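Long-range contact in glutamine synthetase (Helicobacter pylori, PDB 5ZLI), which is a bacterial type I-beta glutamine synthetase, a twelve-subunit enzyme whose chains join a beta-grasp domain to a larger catalytic domain: residues B[317-322]-B[427-432]. Sequence-based numbering, arbitrary orientation.
Sequences GLAAFT and RRSLEE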
ATOM      1  N   GLY B 317      47.204  33.302  11.421  1.00 39.15           N
ATOM      2  CA  GLY B 317      46.271  33.896  12.365  1.00 39.21           C
ATOM      3  C   GLY B 317      45.098  34.585  11.704  1.00 36.01           C
ATOM      4  O   GLY B 317      43.993  34.588  12.256  1.00 29.52           O
ATOM      5  N   LEU B 318      45.323  35.181  10.523  1.00 32.19           N
ATOM      6  CA  LEU B 318      44.241  35.779   9.743  1.00 33.00           C
ATOM      7  C   LEU B 318      43.175  34.765   9.339  1.00 35.11           C
ATOM      8  O   LEU B 318      42.008  35.137   9.137  1.00 34.99           O
ATOM      9  CB  LEU B 318      44.812  36.479   8.510  1.00 32.46           C
ATOM     10  CG  LEU B 318      43.893  37.454   7.743  1.00 27.61           C
ATOM     11  CD1 LEU B 318      43.432  38.520   8.634  1.00 32.11           C
ATOM     12  CD2 LEU B 318      44.607  38.111   6.560  1.00 29.96           C
ATOM     13  N   ALA B 319      43.539  33.484   9.234  1.00 34.88           N
ATOM     14  CA  ALA B 319      42.562  32.476   8.834  1.00 33.06           C
ATOM     15  C   ALA B 319      41.362  32.459   9.765  1.00 31.21           C
ATOM     16  O   ALA B 319      40.257  32.162   9.325  1.00 33.53           O
ATOM     17  CB  ALA B 319      43.212  31.095   8.803  1.00 32.95           C
ATOM     18  N   ALA B 320      41.558  32.820  11.038  1.00 33.10           N
ATOM     19  CA  ALA B 320      40.479  32.912  12.023  1.00 29.74           C
ATOM     20  C   ALA B 320      39.379  33.916  11.649  1.00 31.35           C
ATOM     21  O   ALA B 320      38.260  33.818  12.167  1.00 27.18           O
ATOM     22  CB  ALA B 320      41.072  33.246  13.389  1.00 32.46           C
ATOM     23  N   PHE B 321      39.657  34.905  10.807  1.00 30.28           N
ATOM     24  CA  PHE B 321      38.555  35.762  10.416  1.00 29.02           C
ATOM     25  C   PHE B 321      38.066  35.500   9.012  1.00 32.08           C
ATOM     26  O   PHE B 321      36.885  35.759   8.729  1.00 28.48           O
ATOM     27  CB  PHE B 321      38.942  37.232  10.526  1.00 35.60           C
ATOM     28  CG  PHE B 321      39.395  37.627  11.884  1.00 34.37           C
ATOM     29  CD1 PHE B 321      38.475  37.919  12.865  1.00 35.79           C
ATOM     30  CD2 PHE B 321      40.743  37.742  12.174  1.00 40.62           C
ATOM     31  CE1 PHE B 321      38.884  38.301  14.134  1.00 37.13           C
ATOM     32  CE2 PHE B 321      41.166  38.125  13.445  1.00 39.99           C
ATOM     33  CZ  PHE B 321      40.235  38.414  14.418  1.00 36.46           C
ATOM     34  N   THR B 322      38.950  34.997   8.136  1.00 36.01           N
ATOM     35  CA  THR B 322      38.608  34.717   6.746  1.00 34.92           C
ATOM     36  C   THR B 322      38.101  33.305   6.537  1.00 33.76           C
ATOM     37  O   THR B 322      37.421  33.048   5.534  1.00 33.19           O
ATOM     38  CB  THR B 322      39.817  34.920   5.828  1.00 31.14           C
ATOM     39  OG1 THR B 322      40.927  34.175   6.331  1.00 32.15           O
ATOM     40  CG2 THR B 322      40.173  36.380   5.767  1.00 31.17           C
ATOM     41  N   ARG B 427      40.768  25.588  15.308  1.00 29.96           N
ATOM     42  CA  ARG B 427      41.362  25.679  16.634  1.00 31.68           C
ATOM     43  C   ARG B 427      42.798  26.178  16.535  1.00 39.47           C
ATOM     44  O   ARG B 427      43.205  27.075  17.285  1.00 44.42           O
ATOM     45  CB  ARG B 427      41.323  24.323  17.335  1.00 34.97           C
ATOM     46  CG  ARG B 427      42.255  24.238  18.547  1.00 38.98           C
ATOM     47  CD  ARG B 427      42.116  22.915  19.219  1.00 37.09           C
ATOM     48  NE  ARG B 427      40.971  22.903  20.102  1.00 45.04           N
ATOM     49  CZ  ARG B 427      41.044  23.202  21.382  1.00 52.13           C
ATOM     50  NH1 ARG B 427      42.215  23.530  21.901  1.00 57.80           N
ATOM     51  NH2 ARG B 427      39.959  23.167  22.134  1.00 49.46           N
ATOM     52  N   ARG B 428      43.585  25.623  15.599  1.00 33.18           N
ATOM     53  CA  ARG B 428      44.949  26.106  15.481  1.00 34.10           C
ATOM     54  C   ARG B 428      44.951  27.540  14.958  1.00 38.23           C
ATOM     55  O   ARG B 428      45.734  28.356  15.447  1.00 31.67           O
ATOM     56  CB  ARG B 428      45.788  25.148  14.620  1.00 30.73           C
ATOM     57  CG  ARG B 428      47.212  24.907  15.186  1.00 31.13           C
ATOM     58  CD  ARG B 428      47.962  23.795  14.467  1.00 41.99           C
ATOM     59  NE  ARG B 428      48.012  23.972  13.010  1.00 47.49           N
ATOM     60  CZ  ARG B 428      48.477  23.054  12.170  1.00 40.77           C
ATOM     61  NH1 ARG B 428      48.506  23.270  10.860  1.00 24.53           N
ATOM     62  NH2 ARG B 428      48.908  21.905  12.665  1.00 44.69           N
ATOM     63  N   SER B 429      44.020  27.881  14.048  1.00 36.22           N
ATOM     64  CA  SER B 429      43.916  29.244  13.533  1.00 29.17           C
ATOM     65  C   SER B 429      43.621  30.251  14.632  1.00 34.72           C
ATOM     66  O   SER B 429      44.179  31.353  14.636  1.00 30.99           O
ATOM     67  CB  SER B 429      42.813  29.315  12.496  1.00 27.73           C
ATOM     68  OG  SER B 429      43.221  28.652  11.336  1.00 35.80           O
ATOM     69  N   LEU B 430      42.772  29.884  15.594  1.00 35.33           N
ATOM     70  CA  LEU B 430      42.495  30.820  16.673  1.00 37.63           C
ATOM     71  C   LEU B 430      43.702  30.942  17.580  1.00 42.47           C
ATOM     72  O   LEU B 430      44.079  32.054  17.973  1.00 43.49           O
ATOM     73  CB  LEU B 430      41.262  30.396  17.459  1.00 38.19           C
ATOM     74  CG  LEU B 430      39.988  30.550  16.630  1.00 42.52           C
ATOM     75  CD1 LEU B 430      38.793  29.868  17.277  1.00 37.64           C
ATOM     76  CD2 LEU B 430      39.702  32.023  16.426  1.00 33.12           C
ATOM     77  N   GLU B 431      44.333  29.811  17.901  1.00 38.73           N
ATOM     78  CA  GLU B 431      45.608  29.838  18.602  1.00 40.38           C
ATOM     79  C   GLU B 431      46.617  30.748  17.876  1.00 39.68           C
ATOM     80  O   GLU B 431      47.211  31.647  18.480  1.00 32.73           O
ATOM     81  CB  GLU B 431      46.097  28.393  18.741  1.00 38.02           C
ATOM     82  CG  GLU B 431      45.326  27.630  19.829  1.00 43.69           C
ATOM     83  CD  GLU B 431      45.486  26.104  19.772  1.00 48.12           C
ATOM     84  OE1 GLU B 431      46.250  25.575  18.920  1.00 38.06           O
ATOM     85  OE2 GLU B 431      44.830  25.433  20.602  1.00 52.81           O
ATOM     86  N   GLU B 432      46.790  30.556  16.567  1.00 40.66           N
ATOM     87  CA  GLU B 432      47.727  31.394  15.827  1.00 41.50           C
ATOM     88  C   GLU B 432      47.304  32.852  15.886  1.00 42.31           C
ATOM     89  O   GLU B 432      48.153  33.747  15.954  1.00 43.76           O
ATOM     90  CB  GLU B 432      47.849  30.927  14.375  1.00 38.99           C
ATOM     91  CG  GLU B 432      48.350  29.499  14.302  1.00 40.26           C
ATOM     92  CD  GLU B 432      49.837  29.367  14.208  1.00 43.00           C
ATOM     93  OE1 GLU B 432      50.492  30.297  13.697  1.00 50.46           O
ATOM     94  OE2 GLU B 432      50.355  28.338  14.706  1.00 47.02           O
TER
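Gly317 and Ala320, one turn apart on helix 315-322, lie against Glu432 and Ser429 of helix 426-434, the local axes approaching to 7.0 Å at a crossing angle of -120°. The backbones come nearest at Gly317, whose CA is 4.5 Å from CA of Glu432; having no side chain, the glycine lets main chain pack on main chain, its CA 3.8 Å from the carbonyl carbon of Glu432. CB of Glu432 touches the same glycine, 3.8 Å from Gly317 N. The Glu432 chain then bends about CB-CG (chi2 -91°), which turns CD aside, and OE2 forms a salt bridge with NH2 of Arg316, the residue before Gly317 on helix 315-322. Ala320 directs its methyl at the partner helix, where CB meets Leu430 CD2 at 3.5 Å and the carbonyl oxygen of Ser429 at 3.8 Å. Leu430 starts out away from the contact, yet one branch returns to the alanine while the side chain also packs on Phe459 of helix 448-466. At Ser429, OG stands beside its own backbone N (chi1 -71°) and 3.5 Å from Ala319 CB, a van der Waals contact; its hydrogen-bonding partners are Tyr329 OH and Thr425 O. Farther out on helix 426-434, the Arg428 guanidinium forms a salt bridge with Glu431 of a second subunit. The contact thus joins two helices of the catalytic domain through glycine, alanine and serine, small residues that permit the short interaxial distance. Between the segments cohesion is van der Waals and apolar; the Glu432-Arg316 salt bridge adds a charged tie between the same two helices.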